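PDB 2HF9: probable hydrogenase nickel incorporation protein hypB from Methanocaldococcus jannaschii, which probably acts in the maturation of [NiFe] hydrogenases, using a low intrinsic GTPase activity that is essential for inserting nickel into the hydrogenase metal centre. Local coordinates for residues L54-I59 with A81-K86; D64-A69 with I119-I124; E151-I156 with I184-N189. All coordinates share one frame; numbering follows the deposited sequence.

Contact 1: residues L54-I59 with A81-K86; sequences LIEKLI and AERMEK. With GSP (5'-guanosine-diphosphate-monothiophosphate), chain E.
Arg83 presents the edge of its guanidinium to two acidic partners. Glu56 OE2 and the alpha-phosphate oxygen O2A of the nucleotide analogue both lie at this edge, near its plane. NH2 donates to Glu56 OE2 at 3.0 Å, almost within the guanidinium plane. The carboxylate is steeply inclined to it, the two planes 65° apart, and OE2 is met from above its plane. A second, weak bond runs from NE to the same oxygen. NH1 makes the stronger bond to the nucleotide, 2.9 Å to O2A, while NH2 reaches O1A only weakly. The arginine chain turns about CG-CD (chi3 72°), which places NE near Glu56 OE2.

The other carboxylate oxygen, Glu56 OE1, forms a salt bridge with Lys86 NZ at 2.7 Å. His87 adds a weak bond to OE1. Glu56 thus holds both positive side chains and probably helps to position Arg83 on the nucleotide, as a second-shell residue. Its negative charge probably tempers the positive charge brought to the phosphate.

Beside this network the contact is apolar. The methyl CE of Met84 meets Ile55 CD1 at 4.0 Å. Ile59 CD1 lies farther along, against Met84 CB.

The helices run nearly parallel, 18° apart, with short-segment axes 9.8 Å from each other. Helix 51-62 begins at the end of the P-loop. Ile55, Ile59 and Met84 all rest on Cys70 of strand 68-74; Ile55 and Met84 also touch Glu125 of strand 121-125. Val91 of strand 90-95 also meets Met84.

Contact 2: residues D64-A69 with I119-I124; sequences DKYKIA and IDLLFI
Ile68 pairs with Leu121, and Ala69 with Leu122, in a parallel register that joins two neighbouring strands of the central sheet. The tight part lies here. Ala69 N donates to Leu121 O at 2.9 Å, and Phe123 N donates to Ala69 O. On one face Ile68 CG2 packs against Phe123 CE1 at 3.7 Å, and Ile68 lies alongside Leu121. On the other face Ala69 CB touches Ile119 CD1 at 3.6 Å and also meets Leu122 CD1. Helix 51-62 covers the Ile68 face through Leu58, Ile59 and Leu62.

The strand entry is more open to solvent. Lys67 is exposed, and its NZ makes a salt bridge to Glu118. Partly exposed Tyr66 has Lys65 CG over one ring face and Leu121 CD2 over the opposite one. Tyr66 CD1 meets Leu121 CD1 at 3.6 Å, so that side is well packed. Asp120 CB sits at the ring edge. Tyr66 OH is hydrogen-bonded to Glu219 of helix 211-224, and Lys65 NZ makes a salt bridge to it.

Polar bonds fix this outer end. Lys67 O takes two donors, Asp120 N at 2.7 Å and Leu121 N at 3.1 Å. In return Asp120 OD2 accepts Lys67 N at 2.8 Å, nearly straight (177°), on the anti side. This side chain, not a backbone carbonyl of 119-124, takes the Lys67 N-H just before the regular pairing begins.

Contact 3: residues E151-I156 with I184-N189; sequences EGDDTI and IKKMEN
Asp153 packs on Met187 where a type I beta turn, Gly152 to Thr155, meets helix 184-194 of this P-loop GTPase domain. The turn lies in the loop after strand 142-148.

The polar bonds across the contact gather on Lys186 NZ. It donates to the turn carbonyl Asp153 O at 2.8 Å and forms a salt bridge with Asp154 OD1 at 3.2 Å, met on the anti side of the carboxylate. The lysine CG stands anti to the backbone N (chi1 177°), and the chain bends only at its last torsion to bring NZ to Asp153 O. Asp190 and Glu157 are further salt-bridge partners of the same amine. Since Asp154 OD1 and Glu157 OE2 lie close, the ammonium probably offsets their repulsion. The Asp153 carboxylate is held differently: its OD2 accepts Asp183 N.

Packing contacts lie beside these bonds. Met187 CG approaches Asp153 CB to 3.5 Å, and Met187 CE makes a van der Waals contact with Gly152 O. Ile156 CD1 meets Met187 CB at 3.9 Å, the two side chains crossing at about a right angle. Both residues also touch Ile171 of strand 168-172.

Glu151 and Gly152 touch a second GSP, not the one bound by Arg83, and Thr155 packs on Ile47 of the second subunit. Within the turn, Thr155 OG1 donates to Gly152 O at 2.8 Å, from above the carbonyl plane.

All three contacts belong to one P-loop domain built on a parallel sheet. Contacts 1 and 2 are neighbours, with centres 11 Å apart, and their segments alternate along the chain. Helix 51-62, strand 68-74 and helix 78-85 follow one another, and Leu58, Ile55 and Ile59 of contact 1 pack on Phe123 and Ile68 of contact 2. Strands 68-74 and 121-125 thus lie under the helix pair 51-62 and 78-85, the second of which carries Arg83. Contact 3 comes later in the chain, about 26 Å from contact 1 and 31 Å from contact 2, centre to centre. It lies across the chain's centre from contact 2 and reaches the second subunit, in keeping with a homodimer.

Contact 1: residues L54-I59 with A81-K86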
loop_
_atom_site.group_PDB
_atom_site.type_symbol
_atom_site.label_atom_id
_atom_site.label_comp_id
_atom_site.label_asym_id
_atom_site.label_seq_id
_atom_site.Cartn_x
_atom_site.Cartn_y
_atom_site.Cartn_z
ATOM N N LEU A 54 1.969 16.051 2.559
ATOM C CA LEU A 54 1.615 16.921 1.438
ATOM C C LEU A 54 0.427 17.816 1.781
ATOM O O LEU A 54 0.461 19.025 1.536
ATOM C CB LEU A 54 1.317 16.102 0.174
ATOM C CG LEU A 54 0.888 16.879 -1.081
ATOM C CD1 LEU A 54 1.943 17.910 -1.504
ATOM C CD2 LEU A 54 0.569 15.927 -2.229
ATOM N N ILE A 55 -0.616 17.215 2.350
ATOM C CA ILE A 55 -1.819 17.955 2.742
ATOM C C ILE A 55 -1.474 19.021 3.793
ATOM O O ILE A 55 -1.920 20.174 3.691
ATOM C CB ILE A 55 -2.949 16.994 3.216
ATOM C CG1 ILE A 55 -3.610 16.324 2.005
ATOM C CG2 ILE A 55 -4.001 17.735 4.054
ATOM C CD1 ILE A 55 -4.493 15.134 2.345
ATOM N N GLU A 56 -0.655 18.636 4.770
ATOM C CA GLU A 56 -0.169 19.556 5.808
ATOM C C GLU A 56 0.534 20.762 5.198
ATOM O O GLU A 56 0.226 21.903 5.543
ATOM C CB GLU A 56 0.784 18.843 6.772
ATOM C CG GLU A 56 0.109 17.877 7.728
ATOM C CD GLU A 56 1.088 17.248 8.698
ATOM O OE1 GLU A 56 0.969 17.512 9.907
ATOM O OE2 GLU A 56 1.985 16.507 8.257
ATOM N N LYS A 57 1.467 20.502 4.283
ATOM C CA LYS A 57 2.196 21.566 3.594
ATOM C C LYS A 57 1.270 22.445 2.757
ATOM O O LYS A 57 1.426 23.668 2.736
ATOM C CB LYS A 57 3.329 20.993 2.725
ATOM C CG LYS A 57 4.469 20.337 3.508
ATOM C CD LYS A 57 5.237 21.342 4.344
ATOM C CE LYS A 57 6.448 20.711 5.011
ATOM N NZ LYS A 57 7.168 21.727 5.835
ATOM N N LEU A 58 0.310 21.823 2.072
ATOM C CA LEU A 58 -0.680 22.572 1.294
ATOM C C LEU A 58 -1.552 23.485 2.157
ATOM O O LEU A 58 -1.778 24.646 1.796
ATOM C CB LEU A 58 -1.545 21.636 0.447
ATOM C CG LEU A 58 -0.862 20.971 -0.756
ATOM C CD1 LEU A 58 -1.790 19.936 -1.371
ATOM C CD2 LEU A 58 -0.432 21.992 -1.803
ATOM N N ILE A 59 -2.033 22.967 3.286
ATOM C CA ILE A 59 -2.775 23.781 4.260
ATOM C C ILE A 59 -1.962 25.010 4.680
ATOM O O ILE A 59 -2.426 26.144 4.536
ATOM C CB ILE A 59 -3.194 22.965 5.513
ATOM C CG1 ILE A 59 -4.219 21.891 5.137
ATOM C CG2 ILE A 59 -3.782 23.889 6.599
ATOM C CD1 ILE A 59 -4.348 20.773 6.168
ATOM N N ALA A 81 -6.117 12.836 11.064
ATOM C CA ALA A 81 -7.051 13.900 11.429
ATOM C C ALA A 81 -6.382 14.887 12.390
ATOM O O ALA A 81 -6.426 16.099 12.166
ATOM C CB ALA A 81 -8.318 13.321 12.046
ATOM N N GLU A 82 -5.749 14.357 13.438
ATOM C CA GLU A 82 -5.056 15.175 14.444
ATOM C C GLU A 82 -3.920 16.005 13.834
ATOM O O GLU A 82 -3.723 17.172 14.203
ATOM C CB GLU A 82 -4.544 14.304 15.597
ATOM C CG GLU A 82 -5.646 13.827 16.548
ATOM C CD GLU A 82 -5.178 12.777 17.546
ATOM O OE1 GLU A 82 -3.952 12.631 17.747
ATOM O OE2 GLU A 82 -6.044 12.094 18.138
ATOM N N ARG A 83 -3.191 15.407 12.891
ATOM C CA ARG A 83 -2.136 16.111 12.151
ATOM C C ARG A 83 -2.683 17.294 11.352
ATOM O O ARG A 83 -2.129 18.389 11.408
ATOM C CB ARG A 83 -1.351 15.149 11.248
ATOM C CG ARG A 83 -0.232 14.407 11.973
ATOM C CD ARG A 83 0.373 13.281 11.142
ATOM N NE ARG A 83 1.198 13.767 10.033
ATOM C CZ ARG A 83 1.827 12.982 9.159
ATOM N NH1 ARG A 83 1.737 11.661 9.248
ATOM N NH2 ARG A 83 2.545 13.522 8.183
ATOM N N MET A 84 -3.781 17.080 10.628
ATOM C CA MET A 84 -4.393 18.142 9.827
ATOM C C MET A 84 -5.015 19.239 10.682
ATOM O O MET A 84 -5.014 20.410 10.294
ATOM C CB MET A 84 -5.439 17.566 8.880
ATOM C CG MET A 84 -4.864 16.626 7.846
ATOM S SD MET A 84 -6.157 15.750 6.976
ATOM C CE MET A 84 -5.180 14.466 6.201
ATOM N N GLU A 85 -5.547 18.844 11.838
ATOM C CA GLU A 85 -6.170 19.768 12.786
ATOM C C GLU A 85 -5.208 20.827 13.330
ATOM O O GLU A 85 -5.576 21.998 13.439
ATOM C CB GLU A 85 -6.819 18.997 13.940
ATOM C CG GLU A 85 -8.204 18.461 13.626
ATOM C CD GLU A 85 -8.795 17.616 14.748
ATOM O OE1 GLU A 85 -8.225 17.579 15.861
ATOM O OE2 GLU A 85 -9.844 16.985 14.514
ATOM N N LYS A 86 -3.982 20.426 13.660
ATOM C CA LYS A 86 -3.005 21.366 14.220
ATOM C C LYS A 86 -2.514 22.399 13.196
ATOM O O LYS A 86 -1.913 23.409 13.567
ATOM C CB LYS A 86 -1.834 20.640 14.905
ATOM C CG LYS A 86 -0.972 19.788 13.994
ATOM C CD LYS A 86 0.410 19.550 14.595
ATOM C CE LYS A 86 1.066 18.307 14.004
ATOM N NZ LYS A 86 1.121 18.316 12.507
HETATM P PG GSP E . -0.639 6.835 5.427
HETATM O O3B GSP E . 0.743 7.542 5.001
HETATM S S1G GSP E . -1.095 5.683 4.230
HETATM O O2G GSP E . -0.359 6.136 6.770
HETATM O O3G GSP E . -1.719 7.913 5.616
HETATM P PB GSP E . 0.852 8.937 4.197
HETATM O O1B GSP E . 0.833 8.649 2.748
HETATM O O2B GSP E . -0.161 9.929 4.601
HETATM P PA GSP E . 2.917 10.401 5.634
HETATM O O1A GSP E . 2.591 11.809 5.305
HETATM O O2A GSP E . 2.450 10.029 6.994
HETATM O O3A GSP E . 2.371 9.378 4.517
HETATM O "O5'" GSP E . 4.495 10.196 5.448
HETATM C "C5'" GSP E . 5.097 8.933 5.653
HETATM C "C4'" GSP E . 6.544 9.115 6.098
HETATM O "O4'" GSP E . 7.341 9.590 5.025
HETATM C "C3'" GSP E . 6.705 10.120 7.227
HETATM O "O3'" GSP E . 7.694 9.590 8.079
HETATM C "C2'" GSP E . 7.215 11.370 6.543
HETATM O "O2'" GSP E . 8.051 12.129 7.376
HETATM C "C1'" GSP E . 8.003 10.792 5.384
HETATM N N9 GSP E . 8.074 11.605 4.160
HETATM C C8 GSP E . 7.040 12.086 3.394
HETATM N N7 GSP E . 7.573 12.729 2.332
HETATM C C5 GSP E . 8.922 12.650 2.400
HETATM C C6 GSP E . 9.943 13.125 1.579
HETATM O O6 GSP E . 9.678 13.757 0.558
HETATM N N1 GSP E . 11.260 12.870 1.921
HETATM C C2 GSP E . 11.558 12.158 3.070
HETATM N N2 GSP E . 12.824 11.921 3.398
HETATM N N3 GSP E . 10.542 11.685 3.880
HETATM C C4 GSP E . 9.247 11.931 3.542
#

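Contact 2: residues D64-A69 with I119-I124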
loop_
_atom_site.group_PDB
_atom_site.type_symbol
_atom_site.label_atom_id
_atom_site.label_comp_id
_atom_site.label_asym_id
_atom_site.label_seq_id
_atom_site.Cartn_x
_atom_site.Cartn_y
_atom_site.Cartn_z
ATOM N N ASP A 64 -3.869 31.236 3.847
ATOM C CA ASP A 64 -3.960 32.704 3.787
ATOM C C ASP A 64 -4.906 33.167 2.679
ATOM O O ASP A 64 -5.449 34.273 2.730
ATOM C CB ASP A 64 -2.572 33.325 3.586
ATOM C CG ASP A 64 -1.915 32.891 2.279
ATOM O OD1 ASP A 64 -1.111 31.937 2.305
ATOM O OD2 ASP A 64 -2.206 33.492 1.222
ATOM N N LYS A 65 -5.094 32.301 1.687
ATOM C CA LYS A 65 -5.863 32.607 0.491
ATOM C C LYS A 65 -7.194 31.861 0.485
ATOM O O LYS A 65 -8.186 32.364 -0.048
ATOM C CB LYS A 65 -5.043 32.229 -0.746
ATOM C CG LYS A 65 -5.614 32.677 -2.080
ATOM C CD LYS A 65 -4.572 32.494 -3.172
ATOM C CE LYS A 65 -5.157 32.732 -4.545
ATOM N NZ LYS A 65 -4.155 32.453 -5.613
ATOM N N TYR A 66 -7.208 30.668 1.079
ATOM C CA TYR A 66 -8.390 29.804 1.067
ATOM C C TYR A 66 -8.746 29.286 2.451
ATOM O O TYR A 66 -7.867 29.041 3.281
ATOM C CB TYR A 66 -8.164 28.594 0.160
ATOM C CG TYR A 66 -7.856 28.919 -1.278
ATOM C CD1 TYR A 66 -6.550 28.862 -1.761
ATOM C CD2 TYR A 66 -8.873 29.278 -2.161
ATOM C CE1 TYR A 66 -6.265 29.154 -3.091
ATOM C CE2 TYR A 66 -8.600 29.573 -3.489
ATOM C CZ TYR A 66 -7.296 29.508 -3.946
ATOM O OH TYR A 66 -7.030 29.801 -5.259
ATOM N N LYS A 67 -10.041 29.107 2.683
ATOM C CA LYS A 67 -10.525 28.389 3.857
ATOM C C LYS A 67 -10.558 26.907 3.496
ATOM O O LYS A 67 -11.187 26.508 2.514
ATOM C CB LYS A 67 -11.910 28.891 4.267
ATOM C CG LYS A 67 -11.925 30.356 4.708
ATOM C CD LYS A 67 -13.338 30.909 4.735
ATOM C CE LYS A 67 -13.344 32.426 4.815
ATOM N NZ LYS A 67 -14.730 32.952 4.660
ATOM N N ILE A 68 -9.860 26.098 4.282
ATOM C CA ILE A 68 -9.603 24.711 3.906
ATOM C C ILE A 68 -10.218 23.724 4.895
ATOM O O ILE A 68 -10.105 23.887 6.113
ATOM C CB ILE A 68 -8.077 24.445 3.738
ATOM C CG1 ILE A 68 -7.481 25.374 2.671
ATOM C CG2 ILE A 68 -7.807 22.978 3.373
ATOM C CD1 ILE A 68 -5.982 25.604 2.807
ATOM N N ALA A 69 -10.887 22.711 4.348
ATOM C CA ALA A 69 -11.401 21.594 5.129
ATOM C C ALA A 69 -10.751 20.311 4.639
ATOM O O ALA A 69 -10.316 20.232 3.487
ATOM C CB ALA A 69 -12.913 21.496 4.998
ATOM N N ILE A 119 -15.969 27.262 3.452
ATOM C CA ILE A 119 -14.880 26.436 2.925
ATOM C C ILE A 119 -14.672 26.756 1.442
ATOM O O ILE A 119 -15.638 26.918 0.698
ATOM C CB ILE A 119 -15.166 24.904 3.122
ATOM C CG1 ILE A 119 -15.294 24.533 4.610
ATOM C CG2 ILE A 119 -14.103 24.030 2.443
ATOM C CD1 ILE A 119 -14.075 24.865 5.485
ATOM N N ASP A 120 -13.412 26.866 1.025
ATOM C CA ASP A 120 -13.070 27.072 -0.383
ATOM C C ASP A 120 -12.442 25.820 -1.007
ATOM O O ASP A 120 -12.708 25.491 -2.167
ATOM C CB ASP A 120 -12.127 28.275 -0.538
ATOM C CG ASP A 120 -12.685 29.544 0.093
ATOM O OD1 ASP A 120 -13.831 29.923 -0.231
ATOM O OD2 ASP A 120 -11.976 30.164 0.914
ATOM N N LEU A 121 -11.597 25.144 -0.230
ATOM C CA LEU A 121 -10.889 23.946 -0.681
ATOM C C LEU A 121 -11.169 22.762 0.229
ATOM O O LEU A 121 -11.179 22.899 1.450
ATOM C CB LEU A 121 -9.375 24.183 -0.726
ATOM C CG LEU A 121 -8.801 25.303 -1.595
ATOM C CD1 LEU A 121 -7.282 25.333 -1.467
ATOM C CD2 LEU A 121 -9.209 25.146 -3.049
ATOM N N LEU A 122 -11.380 21.599 -0.379
ATOM C CA LEU A 122 -11.543 20.355 0.364
ATOM C C LEU A 122 -10.472 19.346 -0.038
ATOM O O LEU A 122 -10.369 18.974 -1.208
ATOM C CB LEU A 122 -12.944 19.764 0.138
ATOM C CG LEU A 122 -13.255 18.404 0.779
ATOM C CD1 LEU A 122 -13.154 18.450 2.300
ATOM C CD2 LEU A 122 -14.633 17.912 0.348
ATOM N N PHE A 123 -9.676 18.920 0.937
ATOM C CA PHE A 123 -8.666 17.887 0.716
ATOM C C PHE A 123 -9.141 16.595 1.363
ATOM O O PHE A 123 -9.350 16.540 2.578
ATOM C CB PHE A 123 -7.302 18.284 1.306
ATOM C CG PHE A 123 -6.709 19.551 0.728
ATOM C CD1 PHE A 123 -5.921 20.379 1.533
ATOM C CD2 PHE A 123 -6.917 19.910 -0.603
ATOM C CE1 PHE A 123 -5.353 21.550 1.026
ATOM C CE2 PHE A 123 -6.358 21.084 -1.124
ATOM C CZ PHE A 123 -5.574 21.906 -0.303
ATOM N N ILE A 124 -9.318 15.560 0.551
ATOM C CA ILE A 124 -9.720 14.255 1.059
ATOM C C ILE A 124 -8.547 13.285 0.995
ATOM O O ILE A 124 -8.036 13.002 -0.092
ATOM C CB ILE A 124 -10.906 13.661 0.258
ATOM C CG1 ILE A 124 -12.055 14.669 0.141
ATOM C CG2 ILE A 124 -11.371 12.342 0.888
ATOM C CD1 ILE A 124 -13.252 14.146 -0.651
#

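Contact 3: residues E151-I156 with I184-N189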
loop_
_atom_site.group_PDB
_atom_site.type_symbol
_atom_site.label_atom_id
_atom_site.label_comp_id
_atom_site.label_asym_id
_atom_site.label_seq_id
_atom_site.Cartn_x
_atom_site.Cartn_y
_atom_site.Cartn_z
ATOM N N GLU A 151 9.116 2.998 -2.576
ATOM C CA GLU A 151 8.300 1.841 -2.947
ATOM C C GLU A 151 8.930 1.079 -4.123
ATOM O O GLU A 151 8.498 -0.019 -4.466
ATOM C CB GLU A 151 6.878 2.291 -3.297
ATOM C CG GLU A 151 6.099 2.878 -2.111
ATOM C CD GLU A 151 5.321 4.141 -2.464
ATOM O OE1 GLU A 151 4.897 4.294 -3.632
ATOM O OE2 GLU A 151 5.128 4.984 -1.560
ATOM N N GLY A 152 9.955 1.671 -4.732
ATOM C CA GLY A 152 10.602 1.092 -5.908
ATOM C C GLY A 152 10.182 1.805 -7.178
ATOM O O GLY A 152 9.080 2.363 -7.258
ATOM N N ASP A 153 11.056 1.784 -8.181
ATOM C CA ASP A 153 10.794 2.511 -9.423
ATOM C C ASP A 153 9.939 1.755 -10.454
ATOM O O ASP A 153 9.770 2.227 -11.577
ATOM C CB ASP A 153 12.099 3.040 -10.045
ATOM C CG ASP A 153 13.072 1.937 -10.423
ATOM O OD1 ASP A 153 12.668 0.757 -10.497
ATOM O OD2 ASP A 153 14.251 2.266 -10.653
ATOM N N ASP A 154 9.407 0.592 -10.068
ATOM C CA ASP A 154 8.464 -0.149 -10.912
ATOM C C ASP A 154 7.013 0.096 -10.503
ATOM O O ASP A 154 6.088 -0.378 -11.164
ATOM C CB ASP A 154 8.759 -1.655 -10.880
ATOM C CG ASP A 154 9.910 -2.049 -11.791
ATOM O OD1 ASP A 154 10.073 -1.433 -12.865
ATOM O OD2 ASP A 154 10.652 -2.989 -11.434
ATOM N N THR A 155 6.834 0.853 -9.424
ATOM C CA THR A 155 5.530 1.087 -8.799
ATOM C C THR A 155 4.475 1.684 -9.739
ATOM O O THR A 155 3.302 1.299 -9.691
ATOM C CB THR A 155 5.701 1.957 -7.532
ATOM O OG1 THR A 155 6.544 1.258 -6.607
ATOM C CG2 THR A 155 4.363 2.241 -6.863
ATOM N N ILE A 156 4.892 2.609 -10.601
ATOM C CA ILE A 156 3.961 3.212 -11.558
ATOM C C ILE A 156 3.546 2.214 -12.648
ATOM O O ILE A 156 2.355 2.056 -12.920
ATOM C CB ILE A 156 4.505 4.539 -12.149
ATOM C CG1 ILE A 156 4.678 5.570 -11.026
ATOM C CG2 ILE A 156 3.571 5.077 -13.236
ATOM C CD1 ILE A 156 5.595 6.724 -11.351
ATOM N N ILE A 184 14.387 8.007 -10.835
ATOM C CA ILE A 184 13.263 8.956 -10.847
ATOM C C ILE A 184 12.879 9.401 -12.262
ATOM O O ILE A 184 11.706 9.658 -12.533
ATOM C CB ILE A 184 13.479 10.190 -9.917
ATOM C CG1 ILE A 184 14.655 11.062 -10.382
ATOM C CG2 ILE A 184 13.641 9.746 -8.464
ATOM C CD1 ILE A 184 14.770 12.392 -9.646
ATOM N N LYS A 185 13.870 9.475 -13.150
ATOM C CA LYS A 185 13.638 9.798 -14.556
ATOM C C LYS A 185 12.803 8.713 -15.235
ATOM O O LYS A 185 11.911 9.019 -16.024
ATOM C CB LYS A 185 14.963 10.014 -15.301
ATOM C CG LYS A 185 15.747 11.235 -14.830
ATOM C CD LYS A 185 16.783 11.658 -15.868
ATOM C CE LYS A 185 17.434 12.990 -15.515
ATOM N NZ LYS A 185 16.453 14.113 -15.438
ATOM N N LYS A 186 13.091 7.451 -14.915
ATOM C CA LYS A 186 12.276 6.323 -15.367
ATOM C C LYS A 186 10.838 6.443 -14.860
ATOM O O LYS A 186 9.891 6.296 -15.631
ATOM C CB LYS A 186 12.877 4.987 -14.913
ATOM C CG LYS A 186 12.029 3.765 -15.283
ATOM C CD LYS A 186 12.439 2.536 -14.490
ATOM C CE LYS A 186 11.539 1.344 -14.796
ATOM N NZ LYS A 186 10.162 1.490 -14.235
ATOM N N MET A 187 10.682 6.711 -13.563
ATOM C CA MET A 187 9.351 6.816 -12.959
ATOM C C MET A 187 8.544 7.944 -13.596
ATOM O O MET A 187 7.361 7.777 -13.886
ATOM C CB MET A 187 9.452 7.022 -11.448
ATOM C CG MET A 187 10.095 5.864 -10.715
ATOM S SD MET A 187 10.263 6.141 -8.935
ATOM C CE MET A 187 8.575 5.904 -8.372
ATOM N N GLU A 188 9.196 9.084 -13.816
ATOM C CA GLU A 188 8.555 10.241 -14.433
ATOM C C GLU A 188 8.068 9.920 -15.849
ATOM O O GLU A 188 6.961 10.310 -16.233
ATOM C CB GLU A 188 9.511 11.433 -14.442
ATOM C CG GLU A 188 8.922 12.711 -15.017
ATOM C CD GLU A 188 9.933 13.835 -15.105
ATOM O OE1 GLU A 188 11.147 13.544 -15.216
ATOM O OE2 GLU A 188 9.511 15.011 -15.079
ATOM N N ASN A 189 8.899 9.208 -16.611
ATOM C CA ASN A 189 8.519 8.741 -17.948
ATOM C C ASN A 189 7.410 7.694 -17.929
ATOM O O ASN A 189 6.509 7.730 -18.769
ATOM C CB ASN A 189 9.738 8.228 -18.717
ATOM C CG ASN A 189 10.539 9.348 -19.327
ATOM O OD1 ASN A 189 9.978 10.268 -19.923
ATOM N ND2 ASN A 189 11.852 9.291 -19.175
#